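Local coordinates for protein minor fimbrium tip subunit Mfa3 (Porphyromonas gingivalis ATCC 33277, PDB 5NF4) that forms part of the tip of the minor (Mfa1) fimbriae, filaments that mediate biofilm formation and adhesion to host cells and other oral bacteria, at residues 82-85 / 86-89; 240-244 / 245-249; 257-260 / 261-264. One frame throughout, in Å; residues are numbered along the deposited sequence.

Three short-range contacts in this fimbrial tip subunit illustrate how neighbouring residues fix strand ends, hairpin turns and loops. Contact 1 is a bulged strand start in the hairpin of strands 71-78 and 84-91. Contact 2 is the tight turn of the hairpin of strands 238-242 and 248-254, on the opposite side of the chain's centre, the two contact centres lying about 43 Å apart. Contact 3 is a beta turn in the loop that follows strand 248-254, so contact 3 follows contact 2 along the chain, by way of that strand; their nearest atoms are still about 14 Å apart. Contacts 1 and 3 come no closer than about 27 Å. All three are surface features, and none touches another.

Contact 1: 82-85 / 86-89; sequences GEKV and AEHF
K84 reaches across to E87 just where the chain enters strand 84-91, and the path to that salt bridge begins at the turn before it. After G82 and E83 have led out of this turn, K84 opens the strand. Its CG stands opposite the backbone N (chi1 -176°), and bends at chi2 and chi3 bring the ammonium round to the glutamate, with NZ 2.8 Å from E87 OE1. The nitrogen comes from above the carboxylate plane, 38° out of it, and K84 CD and CE also lie alongside that oxygen, CD 3.5 Å from E87 OE1. V85 and A86 both face V76 of strand 71-78, to whose backbone both are hydrogen-bonded: a classic beta bulge. The methyl of A86 packs on V104 and L106 of strand 99-106. Because K84 NZ also donates to the carbonyl O of I129, the ammonium is shared between a charged and a neutral acceptor. That shared grip ties the bulged strand start to the segment around I129, and the lysine's charge probably helps to stabilise E87 as a carboxylate.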
loop_
_atom_site.group_PDB
_atom_site.type_symbol
_atom_site.label_atom_id
_atom_site.label_comp_id
_atom_site.label_asym_id
_atom_site.label_seq_id
_atom_site.Cartn_x
_atom_site.Cartn_y
_atom_site.Cartn_z
ATOM N N GLY A 82 -6.845 -27.354 0.572
ATOM C CA GLY A 82 -5.686 -26.551 0.971
ATOM C C GLY A 82 -4.351 -27.034 0.423
ATOM O O GLY A 82 -3.291 -26.448 0.707
ATOM N N GLU A 83 -4.386 -28.090 -0.382
ATOM C CA GLU A 83 -3.190 -28.625 -1.003
ATOM C C GLU A 83 -2.541 -27.608 -1.950
ATOM O O GLU A 83 -3.228 -26.963 -2.728
ATOM C CB GLU A 83 -3.531 -29.893 -1.780
ATOM C CG GLU A 83 -2.310 -30.549 -2.413
ATOM C CD GLU A 83 -2.636 -31.703 -3.373
ATOM O OE1 GLU A 83 -3.776 -31.811 -3.876
ATOM O OE2 GLU A 83 -1.711 -32.498 -3.620
ATOM N N LYS A 84 -1.217 -27.492 -1.911
ATOM C CA LYS A 84 -0.512 -26.688 -2.918
ATOM C C LYS A 84 -0.594 -27.388 -4.245
ATOM O O LYS A 84 -0.201 -28.546 -4.348
ATOM C CB LYS A 84 0.954 -26.465 -2.531
ATOM C CG LYS A 84 1.701 -25.553 -3.480
ATOM C CD LYS A 84 2.632 -24.562 -2.738
ATOM C CE LYS A 84 3.724 -25.263 -1.945
ATOM N NZ LYS A 84 4.960 -24.420 -1.663
ATOM N N VAL A 85 -1.127 -26.712 -5.260
ATOM C CA VAL A 85 -1.263 -27.354 -6.583
ATOM C C VAL A 85 -0.437 -26.705 -7.697
ATOM O O VAL A 85 -0.341 -27.256 -8.793
ATOM C CB VAL A 85 -2.732 -27.409 -7.014
ATOM C CG1 VAL A 85 -3.529 -28.268 -6.034
ATOM C CG2 VAL A 85 -3.335 -26.026 -7.148
ATOM N N ALA A 86 0.202 -25.573 -7.424
ATOM C CA ALA A 86 1.118 -24.973 -8.397
ATOM C C ALA A 86 1.861 -23.837 -7.719
ATOM O O ALA A 86 1.362 -23.280 -6.764
ATOM C CB ALA A 86 0.376 -24.440 -9.628
ATOM N N GLU A 87 3.041 -23.512 -8.216
ATOM C CA GLU A 87 3.725 -22.314 -7.752
ATOM C C GLU A 87 4.702 -21.882 -8.812
ATOM O O GLU A 87 5.121 -22.672 -9.684
ATOM C CB GLU A 87 4.408 -22.552 -6.400
ATOM C CG GLU A 87 5.576 -23.476 -6.401
ATOM C CD GLU A 87 6.130 -23.734 -4.993
ATOM O OE1 GLU A 87 5.619 -23.139 -4.017
ATOM O OE2 GLU A 87 7.084 -24.527 -4.863
ATOM N N HIS A 88 5.049 -20.606 -8.780
ATOM C CA HIS A 88 5.910 -20.041 -9.792
ATOM C C HIS A 88 6.672 -18.873 -9.206
ATOM O O HIS A 88 6.123 -18.126 -8.414
ATOM C CB HIS A 88 5.106 -19.557 -11.001
ATOM C CG HIS A 88 5.964 -19.065 -12.109
ATOM N ND1 HIS A 88 6.324 -19.863 -13.175
ATOM C CD2 HIS A 88 6.583 -17.880 -12.300
ATOM C CE1 HIS A 88 7.101 -19.175 -13.989
ATOM N NE2 HIS A 88 7.293 -17.977 -13.468
ATOM N N PHE A 89 7.924 -18.719 -9.624
ATOM C CA PHE A 89 8.695 -17.562 -9.170
ATOM C C PHE A 89 9.298 -16.824 -10.365
ATOM O O PHE A 89 9.866 -17.441 -11.289
ATOM C CB PHE A 89 9.780 -17.993 -8.179
ATOM C CG PHE A 89 10.580 -16.853 -7.663
ATOM C CD1 PHE A 89 10.071 -16.048 -6.679
ATOM C CD2 PHE A 89 11.834 -16.579 -8.194
ATOM C CE1 PHE A 89 10.829 -14.958 -6.175
ATOM C CE2 PHE A 89 12.592 -15.505 -7.717
ATOM C CZ PHE A 89 12.077 -14.694 -6.726
#

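Contact 2: 240-244 / 245-249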
loop_
_atom_site.group_PDB
_atom_site.type_symbol
_atom_site.label_atom_id
_atom_site.label_comp_id
_atom_site.label_asym_id
_atom_site.label_seq_id
_atom_site.Cartn_x
_atom_site.Cartn_y
_atom_site.Cartn_z
ATOM N N LEU A 240 9.851 14.330 4.898
ATOM C CA LEU A 240 9.474 14.062 3.497
ATOM C C LEU A 240 10.530 14.508 2.505
ATOM O O LEU A 240 11.340 15.375 2.782
ATOM C CB LEU A 240 8.144 14.734 3.145
ATOM C CG LEU A 240 6.935 14.353 4.017
ATOM C CD1 LEU A 240 5.666 14.887 3.383
ATOM C CD2 LEU A 240 6.792 12.845 4.284
ATOM N N ARG A 241 10.519 13.902 1.329
ATOM C CA ARG A 241 11.540 14.186 0.344
ATOM C C ARG A 241 10.985 15.083 -0.741
ATOM O O ARG A 241 9.945 14.800 -1.343
ATOM C CB ARG A 241 12.095 12.886 -0.243
ATOM C CG ARG A 241 13.002 12.151 0.739
ATOM C CD ARG A 241 13.869 11.108 0.058
ATOM N NE ARG A 241 14.677 10.357 1.019
ATOM C CZ ARG A 241 15.427 9.299 0.714
ATOM N NH1 ARG A 241 15.487 8.855 -0.537
ATOM N NH2 ARG A 241 16.120 8.679 1.662
ATOM N N ARG A 242 11.691 16.171 -0.968
ATOM C CA ARG A 242 11.329 17.119 -1.998
ATOM C C ARG A 242 11.623 16.529 -3.356
ATOM O O ARG A 242 12.706 16.015 -3.589
ATOM C CB ARG A 242 12.085 18.419 -1.821
ATOM C CG ARG A 242 11.652 19.531 -2.764
ATOM C CD ARG A 242 12.502 20.793 -2.605
ATOM N NE ARG A 242 11.780 21.925 -3.162
ATOM C CZ ARG A 242 11.833 23.165 -2.699
ATOM N NH1 ARG A 242 12.625 23.481 -1.672
ATOM N NH2 ARG A 242 11.088 24.092 -3.281
ATOM N N VAL A 243 10.646 16.595 -4.246
ATOM C CA VAL A 243 10.850 16.192 -5.629
ATOM C C VAL A 243 11.644 17.279 -6.336
ATOM O O VAL A 243 11.094 18.290 -6.794
ATOM C CB VAL A 243 9.504 15.915 -6.329
ATOM C CG1 VAL A 243 9.722 15.598 -7.810
ATOM C CG2 VAL A 243 8.786 14.779 -5.612
ATOM N N GLY A 244 12.959 17.072 -6.378
ATOM C CA GLY A 244 13.874 17.990 -7.034
ATOM C C GLY A 244 13.772 19.397 -6.483
ATOM O O GLY A 244 13.916 19.615 -5.281
ATOM N N ALA A 245 13.503 20.348 -7.376
ATOM C CA ALA A 245 13.332 21.747 -7.006
ATOM C C ALA A 245 11.867 22.187 -7.159
ATOM O O ALA A 245 11.573 23.372 -7.179
ATOM C CB ALA A 245 14.239 22.619 -7.844
ATOM N N THR A 246 10.945 21.232 -7.239
ATOM C CA THR A 246 9.529 21.571 -7.361
ATOM C C THR A 246 8.974 21.853 -5.975
ATOM O O THR A 246 9.713 21.805 -4.996
ATOM C CB THR A 246 8.720 20.437 -8.027
ATOM O OG1 THR A 246 8.611 19.340 -7.126
ATOM C CG2 THR A 246 9.402 19.981 -9.327
ATOM N N ASN A 247 7.673 22.122 -5.890
ATOM C CA ASN A 247 7.032 22.403 -4.602
ATOM C C ASN A 247 6.214 21.218 -4.117
ATOM O O ASN A 247 5.236 21.354 -3.360
ATOM C CB ASN A 247 6.178 23.666 -4.724
ATOM C CG ASN A 247 7.018 24.890 -4.977
ATOM O OD1 ASN A 247 8.190 24.919 -4.611
ATOM N ND2 ASN A 247 6.435 25.910 -5.620
ATOM N N GLN A 248 6.665 20.040 -4.541
ATOM C CA GLN A 248 6.068 18.785 -4.161
ATOM C C GLN A 248 6.993 17.983 -3.234
ATOM O O GLN A 248 8.165 17.802 -3.543
ATOM C CB GLN A 248 5.745 17.960 -5.401
ATOM C CG GLN A 248 5.189 16.572 -5.068
ATOM C CD GLN A 248 4.976 15.729 -6.320
ATOM O OE1 GLN A 248 5.788 15.755 -7.254
ATOM N NE2 GLN A 248 3.878 15.001 -6.354
ATOM N N TRP A 249 6.432 17.532 -2.109
ATOM C CA TRP A 249 7.100 16.632 -1.154
ATOM C C TRP A 249 6.398 15.272 -1.060
ATOM O O TRP A 249 5.168 15.192 -0.977
ATOM C CB TRP A 249 7.155 17.267 0.249
ATOM C CG TRP A 249 8.306 18.261 0.425
ATOM C CD1 TRP A 249 9.500 18.022 1.065
ATOM C CD2 TRP A 249 8.371 19.622 -0.038
ATOM N NE1 TRP A 249 10.297 19.140 1.024
ATOM C CE2 TRP A 249 9.634 20.137 0.349
ATOM C CE3 TRP A 249 7.493 20.450 -0.747
ATOM C CZ2 TRP A 249 10.028 21.439 0.073
ATOM C CZ3 TRP A 249 7.893 21.751 -1.040
ATOM C CH2 TRP A 249 9.155 22.233 -0.630
#
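R242 and W249 form an antiparallel non-hydrogen-bonded pair, CA to CA 4.3 Å, beside a type II' turn from V243 to T246 whose second position is G244 at positive phi. V243 N donates to Q248 O at 2.8 Å, and V243 O receives both T246 N and T246 OG1. The hydroxyl, 2.7 Å from V243 O, lies in the carbonyl plane on a lone pair, whereas the amide is tilted from that plane. T246 OG1 gets there because it sits between its own backbone N and carbonyl carbon (chi1 71°). The extended R242 chain runs across the indole: its CB lies over the five-membered ring of W249, 3.8 Å from the centroid, as a CH-pi contact. Further out, W249 CH2 lies over the centre of the guanidinium, the two planes turned 39° apart. The arginine is also held at its edge, NE donating to T246 O at 2.8 Å within the guanidinium plane; NH2 adds weak bonds to T246 O and N247 OD1. Behind this tip, L240 CB meets W249 CB at 4.0 Å. L240 and W249 both pack against strands 180-205 and 210-216, which flank the hairpin, and Q248 NE2 bonds to D200 OD1 on strand 180-205.

Contact 3: 257-260 / 261-264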
loop_
_atom_site.group_PDB
_atom_site.type_symbol
_atom_site.label_atom_id
_atom_site.label_comp_id
_atom_site.label_asym_id
_atom_site.label_seq_id
_atom_site.Cartn_x
_atom_site.Cartn_y
_atom_site.Cartn_z
ATOM N N ILE A 257 -4.846 1.007 10.296
ATOM C CA ILE A 257 -6.232 1.058 10.747
ATOM C C ILE A 257 -6.361 1.911 11.991
ATOM O O ILE A 257 -5.603 1.750 12.936
ATOM C CB ILE A 257 -6.773 -0.334 11.080
ATOM C CG1 ILE A 257 -6.550 -1.293 9.915
ATOM C CG2 ILE A 257 -8.245 -0.249 11.475
ATOM C CD1 ILE A 257 -7.092 -0.819 8.590
ATOM N N VAL A 258 -7.346 2.807 11.996
ATOM C CA VAL A 258 -7.705 3.560 13.198
ATOM C C VAL A 258 -9.163 3.311 13.550
ATOM O O VAL A 258 -10.048 3.480 12.704
ATOM C CB VAL A 258 -7.489 5.070 12.999
ATOM C CG1 VAL A 258 -7.695 5.827 14.326
ATOM C CG2 VAL A 258 -6.075 5.344 12.432
ATOM N N GLU A 259 -9.417 2.881 14.780
ATOM C CA GLU A 259 -10.788 2.601 15.222
ATOM C C GLU A 259 -11.639 3.850 15.065
ATOM O O GLU A 259 -11.184 4.985 15.327
ATOM C CB GLU A 259 -10.792 2.092 16.682
ATOM C CG GLU A 259 -10.246 0.688 16.767
ATOM C CD GLU A 259 -9.870 0.256 18.174
ATOM O OE1 GLU A 259 -10.239 0.947 19.142
ATOM O OE2 GLU A 259 -9.195 -0.783 18.301
ATOM N N SER A 260 -12.883 3.668 14.640
ATOM C CA SER A 260 -13.724 4.814 14.316
ATOM C C SER A 260 -14.403 5.392 15.553
ATOM O O SER A 260 -15.216 6.299 15.453
ATOM C CB SER A 260 -14.767 4.409 13.266
ATOM O OG SER A 260 -15.601 3.404 13.772
ATOM N N THR A 261 -14.050 4.870 16.719
ATOM C CA THR A 261 -14.463 5.444 17.984
ATOM C C THR A 261 -13.484 6.531 18.455
ATOM O O THR A 261 -13.750 7.203 19.437
ATOM C CB THR A 261 -14.530 4.380 19.057
ATOM O OG1 THR A 261 -13.308 3.645 19.039
ATOM C CG2 THR A 261 -15.700 3.437 18.817
ATOM N N LYS A 262 -12.353 6.654 17.765
ATOM C CA LYS A 262 -11.313 7.649 18.068
ATOM C C LYS A 262 -11.347 8.851 17.124
ATOM O O LYS A 262 -11.820 8.744 15.992
ATOM C CB LYS A 262 -9.927 6.989 17.979
ATOM C CG LYS A 262 -9.714 5.877 18.973
ATOM C CD LYS A 262 -8.376 5.203 18.826
ATOM C CE LYS A 262 -8.291 4.086 19.870
ATOM N NZ LYS A 262 -7.081 3.269 19.769
ATOM N N TRP A 263 -10.794 9.988 17.564
ATOM C CA TRP A 263 -10.539 11.078 16.652
ATOM C C TRP A 263 -9.397 11.917 17.203
ATOM O O TRP A 263 -8.939 11.664 18.308
ATOM C CB TRP A 263 -11.783 11.931 16.419
ATOM C CG TRP A 263 -12.404 12.590 17.609
ATOM C CD1 TRP A 263 -12.113 13.831 18.099
ATOM C CD2 TRP A 263 -13.452 12.071 18.438
ATOM N NE1 TRP A 263 -12.903 14.111 19.187
ATOM C CE2 TRP A 263 -13.735 13.048 19.419
ATOM C CE3 TRP A 263 -14.171 10.870 18.457
ATOM C CZ2 TRP A 263 -14.709 12.872 20.402
ATOM C CZ3 TRP A 263 -15.142 10.688 19.453
ATOM C CH2 TRP A 263 -15.401 11.693 20.405
ATOM N N TRP A 264 -8.956 12.888 16.409
ATOM C CA TRP A 264 -7.821 13.734 16.744
ATOM C C TRP A 264 -8.041 14.360 18.103
ATOM O O TRP A 264 -9.062 14.992 18.346
ATOM C CB TRP A 264 -7.635 14.818 15.675
ATOM C CG TRP A 264 -6.430 15.696 15.855
ATOM C CD1 TRP A 264 -6.404 16.995 16.293
ATOM C CD2 TRP A 264 -5.074 15.332 15.590
ATOM N NE1 TRP A 264 -5.104 17.464 16.317
ATOM C CE2 TRP A 264 -4.270 16.455 15.894
ATOM C CE3 TRP A 264 -4.458 14.159 15.135
ATOM C CZ2 TRP A 264 -2.880 16.436 15.744
ATOM C CZ3 TRP A 264 -3.093 14.136 14.987
ATOM C CH2 TRP A 264 -2.314 15.270 15.277
#
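E259 O accepts the amide of K262, with K262 N at 3.2 Å from E259 O, closing a type I beta turn over S260 and T261. The N-H points well at its acceptor, at 160°, yet it arrives from above the carbonyl plane, 52° out of it, and the C=O...N angle is 120°. This is a turn within the long loop between strands 248-254 and 277-282, and it bends the chain sharply at the protein surface, in a part of the loop with no regular strand or helix.

The same two residues meet again through their side chains. E259 and K262 have both turned CG to lie opposite the carbonyl carbon, and K262 is stretched out to its tip, which lets its chain pass obliquely by the glutamate. The approach is loose: between the two side chains the closest atoms are E259 OE1 and K262 CE, 3.8 Å apart, and the salt bridge of E259 OE1 with K262 NZ is a long one at 4.0 Å. The stronger partner of the lysine is E230, whose OE1 forms a salt bridge with K262 NZ while its OE2 accepts the backbone N of E259. E230 therefore holds both ends of the turn, and K262 NZ has its carboxylate as main partner and that of E259 as a distant second, which would be expected to keep the lysine protonated.

Around the turn, V258 N bonds to T319 OG1 and W264 N to Y318 OH, so the loop is secured on either side by the residues 318-319. At the base of its side chain K262 stays close to the turn carbonyl, CB lying 3.6 Å from E259 O. The apolar contact here is slight, V258 CG1 lying 4.4 Å from K262 CB, and T261 OG1 sits 3.8 Å from E259 CB.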